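Local coordinates for core protein VP7 (Bluetongue virus, PDB 1BVP) that forms trimeric capsomers of the viral core, 260 of them assembling on the inner VP3 scaffold, at residues T118-F129 with V247-T256; N38-R46 with T85-T96. All coordinates share one frame; numbering follows the deposited sequence.

Contact 1: T118-F129 with V247-T256; sequences TWGPARQPYGFF and VVFYISMDKT
Tyr250 CG stands between its backbone N and carbonyl carbon, while Phe128 CG swings anti to its own N (chi1 -173°); together these torsions set the rim of Phe128 against one face of the tyrosine ring. Centroids 5.0 Å apart and planes at 78° identify an edge-to-face pair. Gln124 CB covers the opposite face in a CH-pi contact, so the phenol ring is sandwiched. Phe249 receives Arg123, whose chain runs extended from CG to NE and lays its guanidinium flat on the ring: the planes differ by 14° and CZ lies 3.8 Å from the Phe249 centroid, a stacked cation-pi pair. Next to these aromatic contacts, toward Met253, the backbones pair antiparallel: Arg123 and Ile251 are a non-hydrogen-bonded pair, Ala122 and Ser252 the hydrogen-bonded one (Ala122 N to Ser252 O 2.9 Å). Gln124 extends the join, its N bonding Tyr250 O at 3.1 Å. Its bent side chain turns NE2 back to two carbonyls, Asp254 O at 3.1 Å and Ala122 O at 2.9 Å; the latter also accepts from Ser252 N, the two donors arriving from opposite faces of its plane. Farther along, Lys255 NZ reaches Thr118 O at 2.9 Å. Tyr126 and Arg341 of a second subunit, bound to Arg123 NH2 and Asp254, put the join at a subunit interface. The short strand 122-123, just after helix 103-116 in the chain, is thus fastened beside the end of strand 241-252, whose Phe249 and Ile251 also bond the backbone at Tyr185 and at Met182 and Met183.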
loop_
_atom_site.group_PDB
_atom_site.type_symbol
_atom_site.label_atom_id
_atom_site.label_comp_id
_atom_site.label_asym_id
_atom_site.label_seq_id
_atom_site.Cartn_x
_atom_site.Cartn_y
_atom_site.Cartn_z
ATOM N N THR A 118 -12.580 16.473 5.195
ATOM C CA THR A 118 -11.738 16.960 6.271
ATOM C C THR A 118 -10.268 16.791 5.910
ATOM O O THR A 118 -9.943 16.682 4.734
ATOM C CB THR A 118 -12.098 16.331 7.627
ATOM O OG1 THR A 118 -11.548 17.132 8.693
ATOM C CG2 THR A 118 -11.683 14.884 7.727
ATOM N N TRP A 119 -9.382 16.870 6.903
ATOM C CA TRP A 119 -7.934 16.764 6.703
ATOM C C TRP A 119 -7.395 15.932 7.826
ATOM O O TRP A 119 -7.998 15.871 8.906
ATOM C CB TRP A 119 -7.269 18.153 6.786
ATOM C CG TRP A 119 -7.704 19.093 5.697
ATOM C CD1 TRP A 119 -7.202 19.189 4.411
ATOM C CD2 TRP A 119 -8.831 19.963 5.752
ATOM N NE1 TRP A 119 -7.978 20.060 3.668
ATOM C CE2 TRP A 119 -8.982 20.543 4.468
ATOM C CE3 TRP A 119 -9.741 20.300 6.759
ATOM C CZ2 TRP A 119 -10.005 21.423 4.172
ATOM C CZ3 TRP A 119 -10.762 21.178 6.460
ATOM C CH2 TRP A 119 -10.885 21.730 5.179
ATOM N N GLY A 120 -6.264 15.287 7.580
ATOM C CA GLY A 120 -5.633 14.474 8.603
ATOM C C GLY A 120 -4.200 14.214 8.202
ATOM O O GLY A 120 -3.856 14.284 7.013
ATOM N N PRO A 121 -3.332 13.947 9.178
ATOM C CA PRO A 121 -1.910 13.675 8.914
ATOM C C PRO A 121 -1.664 12.399 8.126
ATOM O O PRO A 121 -2.249 11.367 8.415
ATOM C CB PRO A 121 -1.319 13.552 10.319
ATOM C CG PRO A 121 -2.486 13.099 11.177
ATOM C CD PRO A 121 -3.626 13.933 10.627
ATOM N N ALA A 122 -0.733 12.452 7.186
ATOM C CA ALA A 122 -0.380 11.291 6.389
ATOM C C ALA A 122 1.088 11.325 5.918
ATOM O O ALA A 122 1.572 12.401 5.523
ATOM C CB ALA A 122 -1.256 11.266 5.189
ATOM N N ARG A 123 1.774 10.168 5.952
ATOM C CA ARG A 123 3.155 10.030 5.450
ATOM C C ARG A 123 3.118 10.371 3.965
ATOM O O ARG A 123 2.415 9.697 3.207
ATOM C CB ARG A 123 3.652 8.591 5.470
ATOM C CG ARG A 123 4.436 8.136 6.648
ATOM C CD ARG A 123 4.865 6.660 6.414
ATOM N NE ARG A 123 5.576 5.999 7.531
ATOM C CZ ARG A 123 5.246 6.080 8.822
ATOM N NH1 ARG A 123 4.209 6.811 9.254
ATOM N NH2 ARG A 123 5.906 5.346 9.691
ATOM N N GLN A 124 3.860 11.403 3.553
ATOM C CA GLN A 124 3.940 11.804 2.146
ATOM C C GLN A 124 4.886 10.834 1.414
ATOM O O GLN A 124 5.790 10.260 2.011
ATOM C CB GLN A 124 4.372 13.241 2.062
ATOM C CG GLN A 124 3.448 14.097 2.867
ATOM C CD GLN A 124 2.067 14.095 2.279
ATOM O OE1 GLN A 124 1.897 14.291 1.072
ATOM N NE2 GLN A 124 1.074 13.841 3.111
ATOM N N PRO A 125 4.647 10.613 0.116
ATOM C CA PRO A 125 5.393 9.705 -0.776
ATOM C C PRO A 125 6.812 9.959 -1.240
ATOM O O PRO A 125 7.582 9.003 -1.445
ATOM C CB PRO A 125 4.463 9.584 -1.989
ATOM C CG PRO A 125 3.818 10.972 -2.051
ATOM C CD PRO A 125 3.569 11.339 -0.601
ATOM N N TYR A 126 7.135 11.223 -1.506
ATOM C CA TYR A 126 8.446 11.544 -2.019
ATOM C C TYR A 126 9.408 12.178 -1.041
ATOM O O TYR A 126 9.048 12.452 0.104
ATOM C CB TYR A 126 8.287 12.412 -3.232
ATOM C CG TYR A 126 7.261 11.874 -4.180
ATOM C CD1 TYR A 126 7.322 10.538 -4.663
ATOM C CD2 TYR A 126 6.230 12.710 -4.625
ATOM C CE1 TYR A 126 6.355 10.062 -5.594
ATOM C CE2 TYR A 126 5.262 12.264 -5.545
ATOM C CZ TYR A 126 5.320 10.956 -6.030
ATOM O OH TYR A 126 4.338 10.627 -6.950
ATOM N N GLY A 127 10.644 12.378 -1.504
ATOM C CA GLY A 127 11.675 12.959 -0.671
ATOM C C GLY A 127 11.309 14.368 -0.255
ATOM O O GLY A 127 10.741 15.149 -1.049
ATOM N N PHE A 128 11.650 14.704 0.986
ATOM C CA PHE A 128 11.344 16.023 1.503
ATOM C C PHE A 128 11.888 17.147 0.621
ATOM O O PHE A 128 11.291 18.214 0.523
ATOM C CB PHE A 128 11.866 16.154 2.923
ATOM C CG PHE A 128 11.436 17.422 3.588
ATOM C CD1 PHE A 128 12.185 18.585 3.456
ATOM C CD2 PHE A 128 10.286 17.466 4.340
ATOM C CE1 PHE A 128 11.791 19.760 4.065
ATOM C CE2 PHE A 128 9.884 18.648 4.956
ATOM C CZ PHE A 128 10.643 19.791 4.817
ATOM N N PHE A 129 13.023 16.902 -0.027
ATOM C CA PHE A 129 13.665 17.898 -0.895
ATOM C C PHE A 129 13.583 17.583 -2.360
ATOM O O PHE A 129 14.441 17.990 -3.124
ATOM C CB PHE A 129 15.139 18.059 -0.545
ATOM C CG PHE A 129 15.378 18.547 0.837
ATOM C CD1 PHE A 129 15.207 19.902 1.146
ATOM C CD2 PHE A 129 15.738 17.649 1.848
ATOM C CE1 PHE A 129 15.387 20.369 2.473
ATOM C CE2 PHE A 129 15.924 18.091 3.152
ATOM C CZ PHE A 129 15.743 19.460 3.472
ATOM N N VAL A 247 15.992 13.015 6.150
ATOM C CA VAL A 247 14.555 13.106 6.429
ATOM C C VAL A 247 14.008 11.738 5.985
ATOM O O VAL A 247 13.751 11.506 4.783
ATOM C CB VAL A 247 13.836 14.244 5.658
ATOM C CG1 VAL A 247 12.351 14.131 5.845
ATOM C CG2 VAL A 247 14.280 15.590 6.173
ATOM N N VAL A 248 13.883 10.819 6.946
ATOM C CA VAL A 248 13.401 9.485 6.639
ATOM C C VAL A 248 11.962 9.452 6.093
ATOM O O VAL A 248 11.658 8.660 5.199
ATOM C CB VAL A 248 13.729 8.476 7.748
ATOM C CG1 VAL A 248 13.861 9.148 9.037
ATOM C CG2 VAL A 248 12.716 7.389 7.780
ATOM N N PHE A 249 11.112 10.355 6.585
ATOM C CA PHE A 249 9.748 10.555 6.085
ATOM C C PHE A 249 9.148 11.691 6.861
ATOM O O PHE A 249 9.627 12.034 7.942
ATOM C CB PHE A 249 8.851 9.312 6.170
ATOM C CG PHE A 249 8.508 8.894 7.563
ATOM C CD1 PHE A 249 9.319 8.001 8.256
ATOM C CD2 PHE A 249 7.374 9.392 8.191
ATOM C CE1 PHE A 249 9.005 7.612 9.568
ATOM C CE2 PHE A 249 7.058 9.005 9.501
ATOM C CZ PHE A 249 7.875 8.117 10.186
ATOM N N TYR A 250 8.132 12.318 6.291
ATOM C CA TYR A 250 7.459 13.417 6.974
ATOM C C TYR A 250 5.940 13.268 6.795
ATOM O O TYR A 250 5.498 12.513 5.918
ATOM C CB TYR A 250 7.922 14.775 6.426
ATOM C CG TYR A 250 7.536 15.074 4.984
ATOM C CD1 TYR A 250 8.171 14.424 3.921
ATOM C CD2 TYR A 250 6.570 16.047 4.681
ATOM C CE1 TYR A 250 7.856 14.744 2.577
ATOM C CE2 TYR A 250 6.252 16.381 3.348
ATOM C CZ TYR A 250 6.908 15.731 2.314
ATOM O OH TYR A 250 6.717 16.135 1.013
ATOM N N ILE A 251 5.151 13.961 7.624
ATOM C CA ILE A 251 3.695 13.894 7.511
ATOM C C ILE A 251 3.079 15.277 7.308
ATOM O O ILE A 251 3.502 16.254 7.916
ATOM C CB ILE A 251 2.996 13.228 8.739
ATOM C CG1 ILE A 251 3.168 14.105 9.965
ATOM C CG2 ILE A 251 3.476 11.779 8.972
ATOM C CD1 ILE A 251 2.754 13.422 11.208
ATOM N N SER A 252 2.097 15.364 6.423
ATOM C CA SER A 252 1.422 16.621 6.209
ATOM C C SER A 252 -0.063 16.314 5.982
ATOM O O SER A 252 -0.473 15.158 6.109
ATOM C CB SER A 252 2.043 17.359 5.033
ATOM O OG SER A 252 1.671 16.792 3.805
ATOM N N MET A 253 -0.862 17.355 5.744
ATOM C CA MET A 253 -2.286 17.195 5.478
ATOM C C MET A 253 -2.632 17.147 3.985
ATOM O O MET A 253 -3.751 17.448 3.573
ATOM C CB MET A 253 -3.117 18.227 6.241
ATOM C CG MET A 253 -3.139 17.849 7.713
ATOM S SD MET A 253 -4.216 18.812 8.779
ATOM C CE MET A 253 -4.198 20.175 7.798
ATOM N N ASP A 254 -1.667 16.756 3.162
ATOM C CA ASP A 254 -1.951 16.621 1.749
ATOM C C ASP A 254 -2.426 15.170 1.630
ATOM O O ASP A 254 -1.950 14.289 2.354
ATOM C CB ASP A 254 -0.705 16.855 0.891
ATOM C CG ASP A 254 -0.220 18.283 0.935
ATOM O OD1 ASP A 254 -1.022 19.228 0.743
ATOM O OD2 ASP A 254 0.987 18.453 1.181
ATOM N N LYS A 255 -3.410 14.936 0.774
ATOM C CA LYS A 255 -3.959 13.611 0.617
ATOM C C LYS A 255 -3.014 12.722 -0.136
ATOM O O LYS A 255 -2.327 13.185 -1.065
ATOM C CB LYS A 255 -5.310 13.658 -0.106
ATOM C CG LYS A 255 -6.491 14.278 0.663
ATOM C CD LYS A 255 -6.854 13.501 1.908
ATOM C CE LYS A 255 -8.255 13.865 2.425
ATOM N NZ LYS A 255 -8.504 15.312 2.609
ATOM N N THR A 256 -2.930 11.470 0.317
ATOM C CA THR A 256 -2.097 10.487 -0.338
ATOM C C THR A 256 -3.021 9.405 -0.895
ATOM O O THR A 256 -4.241 9.508 -0.810
ATOM C CB THR A 256 -1.101 9.873 0.607
ATOM O OG1 THR A 256 -1.749 8.941 1.477
ATOM C CG2 THR A 256 -0.481 10.938 1.448
#

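Contact 2: N38-R46 with T85-T96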
loop_
_atom_site.group_PDB
_atom_site.type_symbol
_atom_site.label_atom_id
_atom_site.label_comp_id
_atom_site.label_asym_id
_atom_site.label_seq_id
_atom_site.Cartn_x
_atom_site.Cartn_y
_atom_site.Cartn_z
ATOM N N ASN A 38 -37.257 -2.385 -12.323
ATOM C CA ASN A 38 -38.619 -1.975 -12.559
ATOM C C ASN A 38 -38.659 -0.419 -12.611
ATOM O O ASN A 38 -39.141 0.141 -13.596
ATOM C CB ASN A 38 -39.553 -2.610 -11.497
ATOM C CG ASN A 38 -41.036 -2.188 -11.659
ATOM O OD1 ASN A 38 -41.744 -2.765 -12.468
ATOM N ND2 ASN A 38 -41.504 -1.205 -10.865
ATOM N N ARG A 39 -38.109 0.287 -11.612
ATOM C CA ARG A 39 -38.128 1.763 -11.648
ATOM C C ARG A 39 -37.441 2.275 -12.905
ATOM O O ARG A 39 -37.955 3.127 -13.622
ATOM C CB ARG A 39 -37.415 2.360 -10.454
ATOM C CG ARG A 39 -38.311 2.775 -9.341
ATOM C CD ARG A 39 -39.320 3.803 -9.786
ATOM N NE ARG A 39 -38.928 5.170 -9.466
ATOM C CZ ARG A 39 -39.761 6.207 -9.516
ATOM N NH1 ARG A 39 -41.020 6.026 -9.880
ATOM N NH2 ARG A 39 -39.345 7.424 -9.176
ATOM N N TYR A 40 -36.282 1.702 -13.182
ATOM C CA TYR A 40 -35.500 2.082 -14.320
ATOM C C TYR A 40 -36.267 1.944 -15.627
ATOM O O TYR A 40 -36.407 2.914 -16.360
ATOM C CB TYR A 40 -34.226 1.257 -14.351
ATOM C CG TYR A 40 -33.295 1.665 -15.461
ATOM C CD1 TYR A 40 -32.570 2.868 -15.385
ATOM C CD2 TYR A 40 -33.182 0.888 -16.617
ATOM C CE1 TYR A 40 -31.768 3.280 -16.447
ATOM C CE2 TYR A 40 -32.381 1.286 -17.676
ATOM C CZ TYR A 40 -31.684 2.475 -17.586
ATOM O OH TYR A 40 -30.906 2.859 -18.640
ATOM N N ASN A 41 -36.756 0.746 -15.936
ATOM C CA ASN A 41 -37.510 0.530 -17.172
ATOM C C ASN A 41 -38.737 1.461 -17.261
ATOM O O ASN A 41 -39.055 2.009 -18.324
ATOM C CB ASN A 41 -37.908 -0.932 -17.292
ATOM C CG ASN A 41 -36.739 -1.816 -17.679
ATOM O OD1 ASN A 41 -36.788 -3.026 -17.525
ATOM N ND2 ASN A 41 -35.682 -1.212 -18.214
ATOM N N GLY A 42 -39.346 1.750 -16.121
ATOM C CA GLY A 42 -40.495 2.626 -16.135
ATOM C C GLY A 42 -40.243 4.072 -16.506
ATOM O O GLY A 42 -40.994 4.637 -17.295
ATOM N N LEU A 43 -39.232 4.688 -15.902
ATOM C CA LEU A 43 -38.908 6.091 -16.166
ATOM C C LEU A 43 -38.087 6.316 -17.433
ATOM O O LEU A 43 -37.990 7.431 -17.939
ATOM C CB LEU A 43 -38.125 6.669 -14.989
ATOM C CG LEU A 43 -38.805 6.875 -13.642
ATOM C CD1 LEU A 43 -37.806 7.513 -12.707
ATOM C CD2 LEU A 43 -39.988 7.794 -13.805
ATOM N N THR A 44 -37.541 5.232 -17.956
ATOM C CA THR A 44 -36.642 5.238 -19.100
ATOM C C THR A 44 -37.196 4.653 -20.381
ATOM O O THR A 44 -36.758 5.016 -21.468
ATOM C CB THR A 44 -35.398 4.431 -18.652
ATOM O OG1 THR A 44 -34.419 5.327 -18.132
ATOM C CG2 THR A 44 -34.842 3.524 -19.700
ATOM N N LEU A 45 -38.081 3.673 -20.233
ATOM C CA LEU A 45 -38.709 2.974 -21.342
ATOM C C LEU A 45 -37.771 1.998 -21.987
ATOM O O LEU A 45 -37.901 1.671 -23.173
ATOM C CB LEU A 45 -39.284 3.940 -22.381
ATOM C CG LEU A 45 -40.634 4.616 -22.108
ATOM C CD1 LEU A 45 -40.980 4.700 -20.620
ATOM C CD2 LEU A 45 -40.583 6.014 -22.736
ATOM N N ARG A 46 -36.773 1.564 -21.240
ATOM C CA ARG A 46 -35.885 0.557 -21.785
ATOM C C ARG A 46 -36.450 -0.794 -21.318
ATOM O O ARG A 46 -37.447 -0.830 -20.572
ATOM C CB ARG A 46 -34.447 0.821 -21.377
ATOM C CG ARG A 46 -33.827 1.829 -22.319
ATOM C CD ARG A 46 -32.480 1.339 -22.823
ATOM N NE ARG A 46 -31.408 1.637 -21.861
ATOM C CZ ARG A 46 -30.332 2.386 -22.135
ATOM N NH1 ARG A 46 -30.141 2.907 -23.350
ATOM N NH2 ARG A 46 -29.500 2.736 -21.159
ATOM N N THR A 85 -27.369 5.936 -25.648
ATOM C CA THR A 85 -27.750 7.318 -25.427
ATOM C C THR A 85 -28.043 7.461 -23.946
ATOM O O THR A 85 -28.851 6.732 -23.396
ATOM C CB THR A 85 -28.965 7.690 -26.261
ATOM O OG1 THR A 85 -28.706 7.306 -27.622
ATOM C CG2 THR A 85 -29.214 9.200 -26.206
ATOM N N GLN A 86 -27.340 8.355 -23.283
ATOM C CA GLN A 86 -27.538 8.542 -21.863
ATOM C C GLN A 86 -28.931 9.074 -21.537
ATOM O O GLN A 86 -29.394 10.027 -22.153
ATOM C CB GLN A 86 -26.437 9.461 -21.315
ATOM C CG GLN A 86 -26.633 9.977 -19.895
ATOM C CD GLN A 86 -25.455 10.803 -19.404
ATOM O OE1 GLN A 86 -24.610 11.224 -20.195
ATOM N NE2 GLN A 86 -25.391 11.037 -18.104
ATOM N N HIS A 87 -29.559 8.476 -20.524
ATOM C CA HIS A 87 -30.888 8.859 -20.059
ATOM C C HIS A 87 -30.787 9.614 -18.799
ATOM O O HIS A 87 -30.638 9.024 -17.746
ATOM C CB HIS A 87 -31.754 7.634 -19.821
ATOM C CG HIS A 87 -31.956 6.831 -21.055
ATOM N ND1 HIS A 87 -32.930 7.141 -21.982
ATOM C CD2 HIS A 87 -31.199 5.851 -21.612
ATOM C CE1 HIS A 87 -32.753 6.401 -23.066
ATOM N NE2 HIS A 87 -31.711 5.610 -22.866
ATOM N N MET A 88 -30.977 10.918 -18.912
ATOM C CA MET A 88 -30.899 11.834 -17.785
ATOM C C MET A 88 -31.922 11.558 -16.678
ATOM O O MET A 88 -31.697 11.912 -15.509
ATOM C CB MET A 88 -31.037 13.262 -18.304
ATOM C CG MET A 88 -30.123 13.555 -19.494
ATOM S SD MET A 88 -28.388 13.382 -19.034
ATOM C CE MET A 88 -28.254 14.634 -17.624
ATOM N N ALA A 89 -33.035 10.913 -17.031
ATOM C CA ALA A 89 -34.062 10.584 -16.037
ATOM C C ALA A 89 -33.570 9.600 -14.963
ATOM O O ALA A 89 -34.245 9.420 -13.937
ATOM C CB ALA A 89 -35.272 9.998 -16.723
ATOM N N THR A 90 -32.421 8.954 -15.205
ATOM C CA THR A 90 -31.860 7.982 -14.273
ATOM C C THR A 90 -31.679 8.556 -12.873
ATOM O O THR A 90 -31.855 7.856 -11.871
ATOM C CB THR A 90 -30.571 7.415 -14.804
ATOM O OG1 THR A 90 -30.786 6.868 -16.117
ATOM C CG2 THR A 90 -30.072 6.325 -13.915
ATOM N N ILE A 91 -31.438 9.857 -12.792
ATOM C CA ILE A 91 -31.271 10.498 -11.493
ATOM C C ILE A 91 -32.543 10.315 -10.652
ATOM O O ILE A 91 -32.472 10.136 -9.442
ATOM C CB ILE A 91 -30.877 12.011 -11.647
ATOM C CG1 ILE A 91 -30.634 12.623 -10.277
ATOM C CG2 ILE A 91 -31.947 12.808 -12.371
ATOM C CD1 ILE A 91 -29.412 12.063 -9.597
ATOM N N GLY A 92 -33.702 10.332 -11.318
ATOM C CA GLY A 92 -34.983 10.146 -10.651
ATOM C C GLY A 92 -35.099 8.712 -10.164
ATOM O O GLY A 92 -35.648 8.438 -9.109
ATOM N N VAL A 93 -34.599 7.781 -10.950
ATOM C CA VAL A 93 -34.609 6.399 -10.536
ATOM C C VAL A 93 -33.798 6.248 -9.244
ATOM O O VAL A 93 -34.267 5.706 -8.251
ATOM C CB VAL A 93 -33.939 5.538 -11.590
ATOM C CG1 VAL A 93 -33.821 4.125 -11.084
ATOM C CG2 VAL A 93 -34.703 5.646 -12.930
ATOM N N LEU A 94 -32.571 6.744 -9.262
ATOM C CA LEU A 94 -31.684 6.643 -8.109
ATOM C C LEU A 94 -32.128 7.403 -6.854
ATOM O O LEU A 94 -31.646 7.119 -5.748
ATOM C CB LEU A 94 -30.297 7.094 -8.508
ATOM C CG LEU A 94 -29.194 6.124 -8.885
ATOM C CD1 LEU A 94 -29.684 4.742 -9.149
ATOM C CD2 LEU A 94 -28.498 6.706 -10.071
ATOM N N ALA A 95 -33.010 8.390 -7.010
ATOM C CA ALA A 95 -33.493 9.143 -5.844
ATOM C C ALA A 95 -34.758 8.532 -5.223
ATOM O O ALA A 95 -35.319 9.106 -4.309
ATOM C CB ALA A 95 -33.734 10.604 -6.212
ATOM N N THR A 96 -35.212 7.391 -5.748
ATOM C CA THR A 96 -36.415 6.682 -5.277
ATOM C C THR A 96 -36.075 5.957 -3.974
ATOM O O THR A 96 -35.369 4.947 -3.987
ATOM C CB THR A 96 -36.861 5.588 -6.319
ATOM O OG1 THR A 96 -37.196 6.202 -7.569
ATOM C CG2 THR A 96 -38.058 4.776 -5.817
#
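Two antiparallel helical segments of the helix-rich part of VP7 meet here, the C-terminal end of helix 27-44 and the short helix 90-94, their local axes 9.2 Å apart at closest approach and 149° between N-to-C directions. Val93 is central to the apolar part. Its CG2 lies 3.6 Å from Leu43 CD1, the two side chains running alongside each other in opposite senses, and also approaches the Tyr40 backbone at CA. With CG anti to the backbone N, the Tyr40 ring turns toward Thr90, bringing CE1 to 3.7 Å from Thr90 OG1, which lies at the ring edge. Thr90 OG1 itself donates to His87 O at 2.7 Å within the turn from His87 to Thr90 that leads into the helix.

At one end, Arg39 bends at chi2 and chi3 to bring the edge of its guanidinium to Thr96. NE gives a hydrogen bond to Thr96 OG1 at 2.8 Å, with an N-H...O angle of 131° and the oxygen tilted out of the guanidinium plane; NH2 adds a weak bond to the same oxygen. Leu43 CD1 covers one face of this guanidinium. At the other end, the His87 ring brings its edge to a face of the Arg46 guanidinium, the planes 82° apart. The 3.2 Å separation of Arg46 NH1 and His87 NE2 has too poor an angle for a hydrogen bond.

Asp67 of helix 55-73 binds this end: OD2 takes the Arg46 NH2 salt bridge and the Tyr40 OH bond, and OD1 accepts from the backbone N of His87. Its negative charge probably offsets the positive charge of Arg46 beside the imidazole. Chemically, then, an apolar centre is flanked by an arginine holding one hydroxyl through a bent bond and a weak one, and by an arginine and a histidine backbone held by the same carboxylate.

Contact 2 is complete in the chain before the first segment of contact 1 begins. Their centres lie 43 Å apart and the nearest atoms about 23 Å apart, so the two do not meet. They share no helix or strand: contact 2 joins helices 27-44 and 90-94, whereas contact 1 pairs strands 122-123 and 241-252. Helix 103-116 lies between them in sequence. The 117 residues enclosed by contact 1 contain strand but no helix, and helices resume after it at 263-271, so it marks both chain passages between the helical and beta parts. No other chain touches the segments of contact 2; contact 1 meets both neighbouring subunits and thus ties this passage to the trimer.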